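Local coordinates for aldo-keto reductase family 1 member C1 (Caenorhabditis elegans, PDB 1QWK), which probably works as an NADPH-dependent aldose reductase, a TIM-barrel enzyme that would reduce the carbonyl groups of sugars and related substrates, at residues 47-52 with 79-84; 53-58 with 100-105; 106-111 with 145-150. All blocks are in the same frame, centred on the assembly; numbering follows the deposited sequence.

Interaction 1. Residues 47-52 with 79-84; sequences DTASVY and TTKAWT
Lys81 reaches across from the end of its strand to Asp47, and the tight, buried part of the contact is the polar cluster round its ammonium group. The chain runs extended to CE, then turns at chi4 (69°), which swings Lys81 NZ back to 2.6 Å from Asp47 OD2 in a salt bridge on the syn side of the carboxylate. Lys81 NZ also donates to Thr48 O at 2.9 Å, from above that carbonyl plane, and makes a weak, long bond of 3.3 Å to Tyr52 OH. Tyr52 is the predicted proton donor, and Lys81 is predicted to lower its pKa. Ala49 CB sits over the centre of the Tyr52 ring, 3.4 Å from its plane. The backbones are tied by Thr48 N to Thr79 O and by a nearly straight bond (171°) from Ser50 N to Lys81 O. The more open end is apolar: partly exposed Val51 packs on one face of the Trp83 indole, its CG2 leading in a CH-pi contact 3.7 Å from the five-membered-ring centroid. Strand 45-47 runs parallel to strand 77-82 here, with strand 110-113 on the far side of the latter, while Thr48 and Ser50 lean on Glu55 of helix 55-68.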
# COMPACT_ATOMS: atom_id res chain seq x y z
N ASP A 47 -3.07 -6.77 0.40
CA ASP A 47 -2.73 -5.90 -0.73
C ASP A 47 -1.76 -6.60 -1.67
O ASP A 47 -0.68 -7.04 -1.25
CB ASP A 47 -2.08 -4.61 -0.22
CG ASP A 47 -1.81 -3.62 -1.33
OD1 ASP A 47 -2.71 -2.80 -1.63
OD2 ASP A 47 -0.72 -3.68 -1.93
N THR A 48 -2.14 -6.71 -2.93
CA THR A 48 -1.30 -7.36 -3.92
C THR A 48 -1.27 -6.55 -5.21
O THR A 48 -1.76 -5.42 -5.26
CB THR A 48 -1.80 -8.80 -4.21
OG1 THR A 48 -0.87 -9.48 -5.04
CG2 THR A 48 -3.16 -8.77 -4.88
N ALA A 49 -0.68 -7.12 -6.25
CA ALA A 49 -0.57 -6.46 -7.54
C ALA A 49 -0.24 -7.49 -8.60
O ALA A 49 0.47 -8.46 -8.33
CB ALA A 49 0.53 -5.40 -7.50
N SER A 50 -0.75 -7.30 -9.81
CA SER A 50 -0.49 -8.26 -10.87
C SER A 50 1.02 -8.42 -11.10
O SER A 50 1.49 -9.53 -11.36
CB SER A 50 -1.17 -7.83 -12.18
OG SER A 50 -0.61 -6.63 -12.69
N VAL A 51 1.77 -7.33 -10.97
CA VAL A 51 3.21 -7.39 -11.21
C VAL A 51 4.01 -8.20 -10.18
O VAL A 51 5.13 -8.62 -10.46
CB VAL A 51 3.81 -5.96 -11.30
CG1 VAL A 51 3.94 -5.34 -9.92
CG2 VAL A 51 5.15 -6.00 -12.03
N TYR A 52 3.45 -8.42 -8.99
CA TYR A 52 4.15 -9.20 -7.97
C TYR A 52 4.22 -10.68 -8.32
O TYR A 52 5.04 -11.42 -7.78
CB TYR A 52 3.47 -9.08 -6.60
CG TYR A 52 3.31 -7.68 -6.05
CD1 TYR A 52 4.13 -6.64 -6.48
CD2 TYR A 52 2.34 -7.41 -5.09
CE1 TYR A 52 3.97 -5.35 -5.97
CE2 TYR A 52 2.18 -6.13 -4.57
CZ TYR A 52 2.99 -5.10 -5.02
OH TYR A 52 2.78 -3.83 -4.54
N THR A 79 -7.18 -6.06 -2.21
CA THR A 79 -6.76 -4.97 -3.09
C THR A 79 -5.75 -5.48 -4.11
O THR A 79 -4.83 -6.19 -3.74
CB THR A 79 -6.04 -3.84 -2.32
OG1 THR A 79 -6.92 -3.26 -1.36
CG2 THR A 79 -5.53 -2.75 -3.28
N THR A 80 -5.92 -5.14 -5.38
CA THR A 80 -4.91 -5.50 -6.35
C THR A 80 -4.70 -4.31 -7.26
O THR A 80 -5.48 -3.34 -7.22
CB THR A 80 -5.24 -6.79 -7.15
OG1 THR A 80 -4.04 -7.23 -7.81
CG2 THR A 80 -6.30 -6.54 -8.20
N LYS A 81 -3.66 -4.36 -8.08
CA LYS A 81 -3.32 -3.23 -8.94
C LYS A 81 -2.96 -3.62 -10.36
O LYS A 81 -2.31 -4.65 -10.60
CB LYS A 81 -2.16 -2.46 -8.32
CG LYS A 81 -2.22 -2.31 -6.81
CD LYS A 81 -1.05 -1.49 -6.29
CE LYS A 81 -0.87 -1.65 -4.79
NZ LYS A 81 -0.40 -3.04 -4.46
N ALA A 82 -3.35 -2.78 -11.31
CA ALA A 82 -3.05 -3.01 -12.72
C ALA A 82 -1.65 -2.47 -13.01
O ALA A 82 -1.32 -1.36 -12.60
CB ALA A 82 -4.08 -2.31 -13.60
N TRP A 83 -0.84 -3.25 -13.72
CA TRP A 83 0.52 -2.83 -14.06
C TRP A 83 0.50 -1.92 -15.29
O TRP A 83 -0.54 -1.73 -15.93
CB TRP A 83 1.42 -4.05 -14.29
CG TRP A 83 2.87 -3.72 -14.37
CD1 TRP A 83 3.76 -4.14 -15.31
CD2 TRP A 83 3.61 -2.86 -13.48
NE1 TRP A 83 5.00 -3.60 -15.07
CE2 TRP A 83 4.94 -2.81 -13.95
CE3 TRP A 83 3.28 -2.13 -12.33
CZ2 TRP A 83 5.94 -2.06 -13.32
CZ3 TRP A 83 4.27 -1.38 -11.69
CH2 TRP A 83 5.59 -1.35 -12.20
N THR A 84 1.66 -1.36 -15.64
CA THR A 84 1.77 -0.42 -16.76
C THR A 84 1.21 -0.83 -18.12
O THR A 84 0.66 0.00 -18.84
CB THR A 84 3.24 0.04 -16.93
OG1 THR A 84 4.09 -1.10 -17.11
CG2 THR A 84 3.69 0.82 -15.70
O HOH W 1 -5.07 -1.63 -0.20

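Interaction 2. Residues 53-58 with 100-105; sequences QNEEAI and LKKLQL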
# COMPACT_ATOMS: atom_id res chain seq x y z
N GLN A 53 3.33 -11.11 -9.21
CA GLN A 53 3.27 -12.50 -9.63
C GLN A 53 2.96 -13.43 -8.45
O GLN A 53 3.40 -14.58 -8.43
CB GLN A 53 4.59 -12.93 -10.28
CG GLN A 53 5.15 -11.98 -11.34
CD GLN A 53 4.13 -11.61 -12.41
OE1 GLN A 53 3.21 -12.37 -12.70
NE2 GLN A 53 4.31 -10.44 -13.00
N ASN A 54 2.22 -12.93 -7.47
CA ASN A 54 1.87 -13.75 -6.32
C ASN A 54 0.37 -13.85 -6.09
O ASN A 54 -0.07 -14.36 -5.06
CB ASN A 54 2.55 -13.23 -5.05
CG ASN A 54 2.09 -11.83 -4.67
OD1 ASN A 54 1.08 -11.35 -5.16
ND2 ASN A 54 2.84 -11.18 -3.77
N GLU A 55 -0.42 -13.37 -7.04
CA GLU A 55 -1.88 -13.42 -6.91
C GLU A 55 -2.41 -14.85 -6.85
O GLU A 55 -3.34 -15.14 -6.11
CB GLU A 55 -2.55 -12.67 -8.07
CG GLU A 55 -2.28 -11.16 -8.08
CD GLU A 55 -2.88 -10.48 -9.31
OE1 GLU A 55 -2.61 -10.94 -10.43
OE2 GLU A 55 -3.60 -9.47 -9.14
N GLU A 56 -1.81 -15.74 -7.64
CA GLU A 56 -2.25 -17.13 -7.66
C GLU A 56 -2.06 -17.77 -6.28
O GLU A 56 -2.94 -18.48 -5.78
CB GLU A 56 -1.48 -17.91 -8.72
CG GLU A 56 -2.04 -19.28 -9.05
CD GLU A 56 -1.35 -19.91 -10.24
OE1 GLU A 56 -1.46 -19.36 -11.36
OE2 GLU A 56 -0.69 -20.96 -10.07
N ALA A 57 -0.92 -17.49 -5.66
CA ALA A 57 -0.62 -18.03 -4.33
C ALA A 57 -1.59 -17.45 -3.30
O ALA A 57 -2.06 -18.17 -2.42
CB ALA A 57 0.82 -17.69 -3.95
N ILE A 58 -1.88 -16.16 -3.41
CA ILE A 58 -2.80 -15.52 -2.49
C ILE A 58 -4.19 -16.14 -2.64
O ILE A 58 -4.91 -16.32 -1.65
CB ILE A 58 -2.87 -14.00 -2.73
CG1 ILE A 58 -1.51 -13.37 -2.40
CG2 ILE A 58 -3.97 -13.37 -1.88
CD1 ILE A 58 -1.42 -11.88 -2.66
N LEU A 100 -8.52 -11.66 -11.27
CA LEU A 100 -9.62 -12.32 -10.58
C LEU A 100 -9.54 -13.84 -10.73
O LEU A 100 -9.84 -14.58 -9.80
CB LEU A 100 -10.97 -11.81 -11.11
CG LEU A 100 -11.35 -10.38 -10.72
CD1 LEU A 100 -12.63 -9.97 -11.43
CD2 LEU A 100 -11.52 -10.29 -9.21
N LYS A 101 -9.11 -14.29 -11.90
CA LYS A 101 -8.98 -15.73 -12.14
C LYS A 101 -7.91 -16.31 -11.22
O LYS A 101 -8.13 -17.35 -10.59
CB LYS A 101 -8.61 -15.99 -13.60
CG LYS A 101 -8.43 -17.46 -13.94
CD LYS A 101 -8.01 -17.63 -15.39
CE LYS A 101 -7.89 -19.10 -15.77
NZ LYS A 101 -6.98 -19.83 -14.84
N LYS A 102 -6.77 -15.64 -11.13
CA LYS A 102 -5.68 -16.11 -10.27
C LYS A 102 -6.07 -16.06 -8.80
O LYS A 102 -5.73 -16.96 -8.03
CB LYS A 102 -4.43 -15.25 -10.50
CG LYS A 102 -3.83 -15.40 -11.89
CD LYS A 102 -2.77 -14.34 -12.14
CE LYS A 102 -2.17 -14.49 -13.54
NZ LYS A 102 -1.30 -13.34 -13.87
N LEU A 103 -6.78 -15.01 -8.41
CA LEU A 103 -7.21 -14.85 -7.03
C LEU A 103 -8.40 -15.75 -6.68
O LEU A 103 -8.72 -15.92 -5.51
CB LEU A 103 -7.59 -13.39 -6.78
CG LEU A 103 -6.42 -12.40 -6.73
CD1 LEU A 103 -6.95 -10.97 -6.81
CD2 LEU A 103 -5.63 -12.61 -5.44
N GLN A 104 -9.02 -16.32 -7.71
CA GLN A 104 -10.18 -17.18 -7.55
C GLN A 104 -11.32 -16.39 -6.88
O GLN A 104 -12.02 -16.91 -6.01
CB GLN A 104 -9.83 -18.41 -6.70
CG GLN A 104 -8.79 -19.32 -7.33
CD GLN A 104 -8.61 -20.62 -6.56
OE1 GLN A 104 -9.53 -21.42 -6.45
NE2 GLN A 104 -7.41 -20.83 -6.02
N LEU A 105 -11.48 -15.14 -7.30
CA LEU A 105 -12.52 -14.28 -6.75
C LEU A 105 -13.45 -13.79 -7.85
O LEU A 105 -13.09 -13.77 -9.02
CB LEU A 105 -11.89 -13.07 -6.05
CG LEU A 105 -10.93 -13.34 -4.89
CD1 LEU A 105 -10.29 -12.03 -4.46
CD2 LEU A 105 -11.66 -14.00 -3.74
O HOH W 2 1.42 -14.29 -12.75
O HOH W 3 -2.59 -11.07 -13.09
O HOH W 4 -5.05 -19.46 -7.12
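Apolar contact between the two helices falls to Leu103, whose CD2 lies 4.0 Å from Ile58 CG2, the two side chains running side by side in the same direction. Leu103 CD2 also rests 3.5 Å from Glu55 O. Backbone proximity adds a CA-H...O contact, Glu56 CA to Lys102 O at 3.5 Å. The charged pair stays apart: Glu55 OE1 and Lys102 NZ are 4.4 Å from each other, too far for a salt bridge, although the extended lysine lays its CD alongside OE1. The other carboxylate oxygen, Glu55 OE2, is held by Thr80 of strand 77-82 and Ser99 of helix 92-103, bridging sheet and neighbouring helix. Between the two segments themselves, water does the polar bridging. One molecule gives a hydrogen to Glu55 OE1 and accepts one from Lys102 NZ, both at 2.7 Å; a second joins that ammonium to Gln53 OE1. A third donates to Glu56 O and Lys102 O and accepts from Gln104 NE2, linking the two backbones. Helix 92-103 ends here in a Schellman motif, Gln104 with positive phi as its C-prime residue and Leu105 N bonded to Leu100 O, beside the first turn of helix 55-68: neighbouring helices in the outer layer of a TIM barrel.

Interaction 3. Residues 106-111 with 145-150; sequences EYVDLY and GLAKAV
Tyr107 CG stands between its own backbone N and carbonyl carbon (chi1 65°), and Lys148 bends at chi2 (-63°); together these torsions lay the lysine chain over one face of the tyrosine ring. Lys148 CE is 3.7 Å from the centroid of the Tyr107 ring, a CH-pi contact. Farther out, Lys148 NZ lies 4.6 Å from the same centroid, almost on the ring normal, in a cation-pi contact on the exposed side. The backbones of 107-111 and 146-150 run alongside each other. Val108 N donates to Leu146 O at 3.1 Å, and Lys148 N returns a bond to Val108 O at 2.9 Å. Tyr111 N then donates to Ala149 O where the true parallel pairing of strands 110-113 and 150-153 begins, neighbours in the TIM barrel of the aldo-keto reductases. At the opposite end a water donates to both Glu106 O and Gly145 O; Gly145, with positive phi, closes helix 131-143 in a Schellman motif. Ala147 CB touches Tyr111 CB at 3.8 Å and Val108 CG2 at 4.0 Å, on the side covered by helix 92-103, where Leu100 meets Val108. Leu110 CD1 approaches Ala149 CB at 3.8 Å. Asp109 OD2 turns to Ile78 N and forms a salt bridge with Arg73.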
# COMPACT_ATOMS: atom_id res chain seq x y z
N GLU A 106 -14.66 -13.39 -7.46
CA GLU A 106 -15.63 -12.89 -8.42
C GLU A 106 -15.47 -11.38 -8.57
O GLU A 106 -15.93 -10.78 -9.55
CB GLU A 106 -17.05 -13.23 -7.97
CG GLU A 106 -17.32 -14.73 -7.88
CD GLU A 106 -17.07 -15.44 -9.20
OE1 GLU A 106 -17.69 -15.06 -10.22
OE2 GLU A 106 -16.26 -16.40 -9.23
N TYR A 107 -14.80 -10.77 -7.60
CA TYR A 107 -14.57 -9.33 -7.60
C TYR A 107 -13.50 -8.98 -6.56
O TYR A 107 -13.20 -9.78 -5.68
CB TYR A 107 -15.86 -8.59 -7.24
CG TYR A 107 -16.35 -8.85 -5.83
CD1 TYR A 107 -15.83 -8.13 -4.74
CD2 TYR A 107 -17.30 -9.84 -5.57
CE1 TYR A 107 -16.25 -8.39 -3.44
CE2 TYR A 107 -17.73 -10.11 -4.27
CZ TYR A 107 -17.20 -9.39 -3.21
OH TYR A 107 -17.61 -9.65 -1.92
N VAL A 108 -12.90 -7.80 -6.69
CA VAL A 108 -11.92 -7.35 -5.71
C VAL A 108 -12.56 -6.16 -5.02
O VAL A 108 -13.42 -5.48 -5.58
CB VAL A 108 -10.57 -6.93 -6.35
CG1 VAL A 108 -9.84 -8.16 -6.88
CG2 VAL A 108 -10.79 -5.91 -7.46
N ASP A 109 -12.14 -5.90 -3.79
CA ASP A 109 -12.70 -4.79 -3.04
C ASP A 109 -12.16 -3.45 -3.51
O ASP A 109 -12.88 -2.45 -3.52
CB ASP A 109 -12.44 -5.03 -1.55
CG ASP A 109 -13.11 -6.30 -1.05
OD1 ASP A 109 -14.30 -6.25 -0.67
OD2 ASP A 109 -12.45 -7.37 -1.08
N LEU A 110 -10.90 -3.43 -3.94
CA LEU A 110 -10.28 -2.20 -4.43
C LEU A 110 -9.32 -2.53 -5.57
O LEU A 110 -8.52 -3.45 -5.47
CB LEU A 110 -9.53 -1.51 -3.28
CG LEU A 110 -8.73 -0.23 -3.62
CD1 LEU A 110 -9.66 0.85 -4.15
CD2 LEU A 110 -8.01 0.26 -2.36
N TYR A 111 -9.43 -1.77 -6.67
CA TYR A 111 -8.56 -1.97 -7.83
C TYR A 111 -7.88 -0.65 -8.14
O TYR A 111 -8.55 0.36 -8.37
CB TYR A 111 -9.38 -2.43 -9.03
CG TYR A 111 -8.55 -2.91 -10.19
CD1 TYR A 111 -7.52 -3.84 -10.00
CD2 TYR A 111 -8.82 -2.50 -11.49
CE1 TYR A 111 -6.80 -4.35 -11.07
CE2 TYR A 111 -8.10 -3.01 -12.57
CZ TYR A 111 -7.10 -3.93 -12.35
OH TYR A 111 -6.41 -4.45 -13.43
N GLY A 145 -19.05 -3.80 -11.80
CA GLY A 145 -19.11 -4.56 -10.57
C GLY A 145 -17.93 -5.47 -10.29
O GLY A 145 -17.98 -6.30 -9.37
N LEU A 146 -16.87 -5.33 -11.08
CA LEU A 146 -15.67 -6.15 -10.91
C LEU A 146 -14.82 -5.68 -9.74
O LEU A 146 -14.01 -6.44 -9.20
CB LEU A 146 -14.85 -6.14 -12.20
CG LEU A 146 -15.52 -6.76 -13.43
CD1 LEU A 146 -14.64 -6.61 -14.66
CD2 LEU A 146 -15.81 -8.23 -13.15
N ALA A 147 -14.99 -4.42 -9.36
CA ALA A 147 -14.24 -3.85 -8.24
C ALA A 147 -15.21 -3.02 -7.40
O ALA A 147 -15.96 -2.21 -7.94
CB ALA A 147 -13.10 -2.97 -8.75
N LYS A 148 -15.20 -3.22 -6.08
CA LYS A 148 -16.10 -2.49 -5.19
C LYS A 148 -15.67 -1.04 -4.96
O LYS A 148 -16.42 -0.24 -4.41
CB LYS A 148 -16.22 -3.20 -3.84
CG LYS A 148 -16.77 -4.62 -3.93
CD LYS A 148 -18.19 -4.65 -4.45
CE LYS A 148 -18.78 -6.05 -4.37
NZ LYS A 148 -20.19 -6.09 -4.86
N ALA A 149 -14.45 -0.72 -5.39
CA ALA A 149 -13.89 0.62 -5.25
C ALA A 149 -12.69 0.70 -6.19
O ALA A 149 -12.08 -0.32 -6.51
CB ALA A 149 -13.45 0.86 -3.80
N VAL A 150 -12.35 1.91 -6.62
CA VAL A 150 -11.22 2.09 -7.52
C VAL A 150 -10.34 3.24 -7.08
O VAL A 150 -10.80 4.16 -6.39
CB VAL A 150 -11.69 2.33 -8.99
CG1 VAL A 150 -12.18 1.02 -9.60
CG2 VAL A 150 -12.79 3.38 -9.02
O HOH W 5 -18.64 -9.37 -9.78

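From the N terminus, the chain leaves strand 45-47, passes through helix 55-68 and comes back along strand 77-82, where interaction 1 closes a loop with 26 residues between its segments. Interaction 2 opens inside that loop, at 53-58, and closes beyond it at 100-105, so the two cross. They touch where the start of helix 55-68 meets the barrel strands, Thr48 OG1 packing on Ile58 CD1. Interaction 3 begins only after both have closed and shuts its own loop across helix 131-143. Strands 77-82 and 110-113 connect it to interaction 1, while Leu100, packed against Tyr107 and Leu146, connects it to interaction 2.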